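Local atomic coordinates of beta-galactosidase (Trichoderma reesei, PDB entry 3OG2), a protein that probably hydrolyses terminal non-reducing beta-D-galactose residues from beta-D-galactosides, as a glycoside hydrolase of family 35. Residues 352-357 with 586-591. Residues are numbered along the deposited sequence; the frame is centred on the assembly and turned at random.
Sequences RRIDRE and GGYLIR. With NAG (2-acetamido-2-deoxy-beta-D-glucopyranose), chain B; MAN (alpha-D-mannopyranose), chain C; BMA (beta-D-mannopyranose), chain D; NAG (2-acetamido-2-deoxy-beta-D-glucopyranose), chain E.
Two torsions bring Tyr-588 and Ile-354 together: the tyrosine CG stands anti to its backbone N (chi1 169°), and the isoleucine CG1 lies between its own backbone N and carbonyl carbon (chi1 54°). The meeting joins the TIM-barrel family region, through the loop that leads from strand 318-321 into helix 357-370, to the beta sheet of domain 3, at a classic beta bulge in which Tyr-588 and Leu-589 both face Asp-605. It is an example of one aromatic side chain meeting a loop by its face and its hydroxyl at once. Ile-354 CG1 sits over a face of the ring, 3.9 Å from its centroid, in a CH-pi contact. The hydroxyl of the same ring accepts a nearly straight hydrogen bond from the backbone N of Ile-354, with N to OH 2.9 Å and an angle of 170° at the hydrogen. A water in the ring plane, at its edge, lies 2.7 Å from Tyr-588 OH. An alanine in place of Tyr-588 would probably leave the Ile-354 N-H without its acceptor and open a gap beneath CG1. Beyond the ring, Ile-354 CD1 reaches Leu-589 CD1 at 3.7 Å, the two side chains crossing at about a right angle, while Lys-64 of helix 58-66 touches both. Asp-355 turns its carboxylate to Arg-349, and Arg-353 is paired with Asp-351. A glycan attached to the protein runs past the contact: its chain E GlcNAc has O5 at the edge of the tyrosine ring, and farther along Glu-357 OE1 accepts a hydrogen bond from O2 of the beta-mannose at 2.7 Å. A second water bridges the two backbones, donating to Ile-354 O at 3.0 Å and to Tyr-588 O at 2.8 Å.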
ATOM      1  N   ARG A 352      10.117   1.342  -2.213  1.00  8.28           N
ATOM      2  CA  ARG A 352      10.428   0.368  -1.151  1.00  7.64           C
ATOM      3  C   ARG A 352      11.434   0.934  -0.139  1.00  6.81           C
ATOM      4  O   ARG A 352      11.888   0.185   0.743  1.00  8.70           O
ATOM      5  CB  ARG A 352      10.813  -1.045  -1.656  1.00  8.95           C
ATOM      6  CG  ARG A 352       9.864  -1.508  -2.769  1.00  9.73           C
ATOM      7  CD  ARG A 352      10.231  -2.890  -3.315  1.00 11.09           C
ATOM      8  NE  ARG A 352      11.643  -2.935  -3.648  1.00 11.83           N
ATOM      9  CZ  ARG A 352      12.238  -2.374  -4.681  1.00 12.84           C
ATOM     10  NH1 ARG A 352      11.517  -1.701  -5.594  1.00 13.98           N
ATOM     11  NH2 ARG A 352      13.564  -2.513  -4.791  1.00 16.30           N
ATOM     12  N   ARG A 353      11.749   2.220  -0.216  1.00  7.28           N
ATOM     13  CA  ARG A 353      12.671   2.792   0.782  1.00  8.00           C
ATOM     14  C   ARG A 353      11.939   2.939   2.134  1.00  8.26           C
ATOM     15  O   ARG A 353      10.741   3.222   2.184  1.00  7.77           O
ATOM     16  CB  ARG A 353      13.233   4.152   0.368  1.00  9.23           C
ATOM     17  CG  ARG A 353      14.274   4.029  -0.744  1.00 11.67           C
ATOM     18  CD  ARG A 353      14.789   5.423  -1.093  1.00 15.83           C
ATOM     19  NE  ARG A 353      13.803   6.273  -1.720  1.00 16.32           N
ATOM     20  CZ  ARG A 353      13.540   7.557  -1.495  1.00 16.53           C
ATOM     21  NH1 ARG A 353      14.169   8.322  -0.590  1.00 20.53           N
ATOM     22  NH2 ARG A 353      12.590   8.158  -2.206  1.00 18.10           N
ATOM     23  N   ILE A 354      12.746   2.761   3.193  1.00  7.27           N
ATOM     24  CA  ILE A 354      12.248   2.815   4.571  1.00  7.77           C
ATOM     25  C   ILE A 354      12.991   3.883   5.357  1.00  8.88           C
ATOM     26  O   ILE A 354      13.412   3.738   6.497  1.00 11.82           O
ATOM     27  CB  ILE A 354      12.389   1.435   5.236  1.00  7.50           C
ATOM     28  CG1 ILE A 354      13.829   0.877   5.166  1.00  9.44           C
ATOM     29  CG2 ILE A 354      11.373   0.495   4.596  1.00  9.01           C
ATOM     30  CD1 ILE A 354      14.025  -0.321   6.058  1.00  9.42           C
ATOM     31  N   ASP A 355      13.134   5.056   4.703  1.00  8.03           N
ATOM     32  CA  ASP A 355      13.748   6.186   5.349  1.00  9.32           C
ATOM     33  C   ASP A 355      12.744   7.089   6.036  1.00 10.47           C
ATOM     34  O   ASP A 355      13.165   7.916   6.862  1.00 15.51           O
ATOM     35  CB  ASP A 355      14.510   7.004   4.290  1.00 12.40           C
ATOM     36  CG  ASP A 355      13.490   7.576   3.315  1.00 15.84           C
ATOM     37  OD1 ASP A 355      12.772   6.876   2.619  1.00 12.09           O
ATOM     38  OD2 ASP A 355      13.300   8.841   3.211  1.00 19.60           O
ATOM     39  N   ARG A 356      11.442   6.999   5.791  1.00  7.78           N
ATOM     40  CA  ARG A 356      10.512   7.948   6.469  1.00  7.97           C
ATOM     41  C   ARG A 356      10.538   7.694   7.962  1.00  7.95           C
ATOM     42  O   ARG A 356      10.590   6.526   8.416  1.00  8.43           O
ATOM     43  CB  ARG A 356       9.075   7.745   5.969  1.00  7.95           C
ATOM     44  CG  ARG A 356       8.945   8.268   4.517  1.00  7.99           C
ATOM     45  CD  ARG A 356       7.535   7.949   4.007  1.00  9.44           C
ATOM     46  NE  ARG A 356       7.202   8.804   2.856  1.00  7.78           N
ATOM     47  CZ  ARG A 356       6.372   8.484   1.886  1.00  7.10           C
ATOM     48  NH1 ARG A 356       5.760   7.302   1.838  1.00  8.22           N
ATOM     49  NH2 ARG A 356       6.142   9.374   0.903  1.00  8.59           N
ATOM     50  N   GLU A 357      10.498   8.783   8.748  1.00  8.36           N
ATOM     51  CA  GLU A 357      10.557   8.603  10.212  1.00  7.84           C
ATOM     52  C   GLU A 357       9.447   7.698  10.720  1.00  7.09           C
ATOM     53  O   GLU A 357       9.620   6.942  11.681  1.00  8.38           O
ATOM     54  CB  GLU A 357      10.514   9.961  10.878  1.00  8.56           C
ATOM     55  CG  GLU A 357      10.803   9.849  12.388  1.00  9.91           C
ATOM     56  CD  GLU A 357      11.303  11.141  13.044  1.00  9.26           C
ATOM     57  OE1 GLU A 357      11.815  12.073  12.340  1.00  9.85           O
ATOM     58  OE2 GLU A 357      11.214  11.235  14.274  1.00  9.16           O
ATOM     59  N   GLY A 586      22.206  -0.506  14.861  1.00  8.54           N
ATOM     60  CA  GLY A 586      22.852   0.031  13.684  1.00  9.62           C
ATOM     61  C   GLY A 586      22.234  -0.568  12.441  1.00  8.45           C
ATOM     62  O   GLY A 586      21.697  -1.700  12.423  1.00 10.00           O
ATOM     63  N   GLY A 587      22.324   0.185  11.356  1.00  9.52           N
ATOM     64  CA  GLY A 587      21.913  -0.307  10.041  1.00  8.87           C
ATOM     65  C   GLY A 587      20.630   0.354   9.580  1.00  8.76           C
ATOM     66  O   GLY A 587      19.739   0.682  10.362  1.00  9.39           O
ATOM     67  N   TYR A 588      20.513   0.504   8.250  1.00  8.87           N
ATOM     68  CA  TYR A 588      19.287   0.993   7.638  1.00  8.37           C
ATOM     69  C   TYR A 588      18.185  -0.059   7.637  1.00  8.05           C
ATOM     70  O   TYR A 588      16.992   0.265   7.698  1.00  8.70           O
ATOM     71  CB  TYR A 588      19.631   1.407   6.236  1.00  8.87           C
ATOM     72  CG  TYR A 588      18.518   1.714   5.267  1.00  8.74           C
ATOM     73  CD1 TYR A 588      17.827   2.927   5.224  1.00  8.78           C
ATOM     74  CD2 TYR A 588      18.195   0.731   4.326  1.00  8.89           C
ATOM     75  CE1 TYR A 588      16.828   3.182   4.311  1.00  9.63           C
ATOM     76  CE2 TYR A 588      17.208   0.969   3.374  1.00 10.65           C
ATOM     77  CZ  TYR A 588      16.529   2.191   3.395  1.00  9.58           C
ATOM     78  OH  TYR A 588      15.563   2.426   2.447  1.00 11.39           O
ATOM     79  N   LEU A 589      18.593  -1.333   7.586  1.00  7.83           N
ATOM     80  CA  LEU A 589      17.676  -2.442   7.662  1.00  7.55           C
ATOM     81  C   LEU A 589      18.456  -3.677   8.134  1.00  7.62           C
ATOM     82  O   LEU A 589      19.530  -3.944   7.577  1.00  9.08           O
ATOM     83  CB  LEU A 589      17.053  -2.765   6.291  1.00  7.51           C
ATOM     84  CG  LEU A 589      16.113  -3.971   6.225  1.00  8.35           C
ATOM     85  CD1 LEU A 589      14.886  -3.797   7.151  1.00  9.93           C
ATOM     86  CD2 LEU A 589      15.624  -4.156   4.788  1.00  9.88           C
ATOM     87  N   ILE A 590      17.924  -4.416   9.099  1.00  7.91           N
ATOM     88  CA  ILE A 590      18.395  -5.783   9.336  1.00  7.56           C
ATOM     89  C   ILE A 590      17.318  -6.722   8.855  1.00  8.00           C
ATOM     90  O   ILE A 590      16.191  -6.661   9.330  1.00  9.01           O
ATOM     91  CB  ILE A 590      18.716  -6.022  10.818  1.00  8.62           C
ATOM     92  CG1 ILE A 590      19.775  -5.031  11.292  1.00  9.71           C
ATOM     93  CG2 ILE A 590      19.074  -7.477  11.030  1.00 11.48           C
ATOM     94  CD1 ILE A 590      21.156  -5.198  10.661  1.00 10.80           C
ATOM     95  N   ARG A 591      17.664  -7.505   7.837  1.00  7.98           N
ATOM     96  CA  ARG A 591      16.699  -8.384   7.212  1.00  8.06           C
ATOM     97  C   ARG A 591      16.576  -9.694   7.956  1.00  8.02           C
ATOM     98  O   ARG A 591      15.449 -10.194   8.096  1.00 10.46           O
ATOM     99  CB  ARG A 591      17.114  -8.703   5.754  1.00  9.21           C
ATOM    100  CG  ARG A 591      17.055  -7.457   4.866  1.00  8.52           C
ATOM    101  CD  ARG A 591      17.637  -7.841   3.451  1.00  9.37           C
ATOM    102  NE  ARG A 591      17.556  -6.627   2.642  1.00  8.37           N
ATOM    103  CZ  ARG A 591      16.472  -6.229   2.005  1.00  8.93           C
ATOM    104  NH1 ARG A 591      15.348  -6.939   1.973  1.00 10.40           N
ATOM    105  NH2 ARG A 591      16.535  -5.073   1.351  1.00  9.49           N
TER
HETATM  106  C1  NAG B   2      15.761   9.387   8.301  1.00 10.12           C
HETATM  107  C2  NAG B   2      15.585   9.745   9.770  1.00  9.46           C
HETATM  108  C3  NAG B   2      14.303  10.519   9.995  1.00  8.90           C
HETATM  109  C4  NAG B   2      14.273  11.745   9.066  1.00  9.80           C
HETATM  110  C5  NAG B   2      14.470  11.268   7.611  1.00  9.67           C
HETATM  111  C6  NAG B   2      14.585  12.415   6.620  1.00 11.58           C
HETATM  112  C7  NAG B   2      16.576   7.991  11.184  1.00 10.63           C
HETATM  113  C8  NAG B   2      16.429   6.588  11.698  1.00 11.86           C
HETATM  114  N2  NAG B   2      15.524   8.488  10.542  1.00 10.18           N
HETATM  115  O3  NAG B   2      14.174  10.891  11.333  1.00 10.77           O
HETATM  116  O4  NAG B   2      12.974  12.333   9.182  1.00  9.72           O
HETATM  117  O5  NAG B   2      15.738  10.588   7.555  1.00 10.03           O
HETATM  118  O6  NAG B   2      15.569  13.351   7.027  1.00 15.42           O
HETATM  119  O7  NAG B   2      17.663   8.584  11.229  1.00 13.23           O
HETATM  120  C1  MAN C   4      14.031  14.228  13.633  1.00 10.14           C
HETATM  121  C2  MAN C   4      12.955  14.121  14.703  1.00  9.51           C
HETATM  122  C3  MAN C   4      13.231  15.219  15.759  1.00 10.54           C
HETATM  123  C4  MAN C   4      14.656  15.028  16.336  1.00 11.80           C
HETATM  124  C5  MAN C   4      15.669  15.128  15.171  1.00 12.71           C
HETATM  125  C6  MAN C   4      17.079  14.821  15.688  1.00 14.31           C
HETATM  126  O2  MAN C   4      13.037  12.834  15.295  1.00 10.19           O
HETATM  127  O3  MAN C   4      12.277  14.997  16.838  1.00 10.96           O
HETATM  128  O4  MAN C   4      14.905  16.074  17.250  1.00 14.40           O
HETATM  129  O5  MAN C   4      15.332  14.121  14.211  1.00 11.13           O
HETATM  130  O6  MAN C   4      18.030  15.070  14.640  1.00 22.44           O
HETATM  131  C1  BMA D   3      12.966  13.667   9.264  1.00 10.50           C
HETATM  132  C2  BMA D   3      11.521  14.184   9.277  1.00 10.68           C
HETATM  133  C3  BMA D   3      11.542  15.706   9.450  1.00 12.73           C
HETATM  134  C4  BMA D   3      12.318  16.101  10.714  1.00 12.94           C
HETATM  135  C5  BMA D   3      13.732  15.467  10.640  1.00 12.29           C
HETATM  136  C6  BMA D   3      14.603  15.772  11.834  1.00 12.31           C
HETATM  137  O2  BMA D   3      10.752  13.543  10.311  1.00 12.55           O
HETATM  138  O3  BMA D   3      10.195  16.138   9.593  1.00 17.77           O
HETATM  139  O4  BMA D   3      12.448  17.535  10.697  1.00 15.94           O
HETATM  140  O5  BMA D   3      13.610  14.021  10.515  1.00 10.61           O
HETATM  141  O6  BMA D   3      13.855  15.525  13.057  1.00 11.37           O
HETATM  142  C1  NAG E   1      19.287   6.664   5.498  1.00 11.13           C
HETATM  143  C2  NAG E   1      18.737   8.019   4.963  1.00 11.55           C
HETATM  144  C3  NAG E   1      18.292   8.898   6.126  1.00 11.48           C
HETATM  145  C4  NAG E   1      17.215   8.107   6.948  1.00  9.53           C
HETATM  146  C5  NAG E   1      17.804   6.730   7.346  1.00  9.64           C
HETATM  147  C6  NAG E   1      16.720   5.856   7.976  1.00  9.77           C
HETATM  148  C7  NAG E   1      20.014   8.643   2.971  1.00 19.65           C
HETATM  149  C8  NAG E   1      21.177   9.426   2.449  1.00 24.89           C
HETATM  150  N2  NAG E   1      19.819   8.707   4.293  1.00 14.79           N
HETATM  151  O3  NAG E   1      17.644  10.048   5.558  1.00 14.95           O
HETATM  152  O4  NAG E   1      17.019   8.820   8.166  1.00  9.37           O
HETATM  153  O5  NAG E   1      18.164   6.051   6.143  1.00 10.82           O
HETATM  154  O6  NAG E   1      17.367   4.721   8.542  1.00 10.10           O
HETATM  155  O7  NAG E   1      19.333   7.876   2.266  1.00 22.16           O
HETATM  156  O   HOH W   1      15.348   0.456   0.617  1.00 14.77           O
HETATM  157  O   HOH W   2      15.516   2.561   8.249  1.00 10.35           O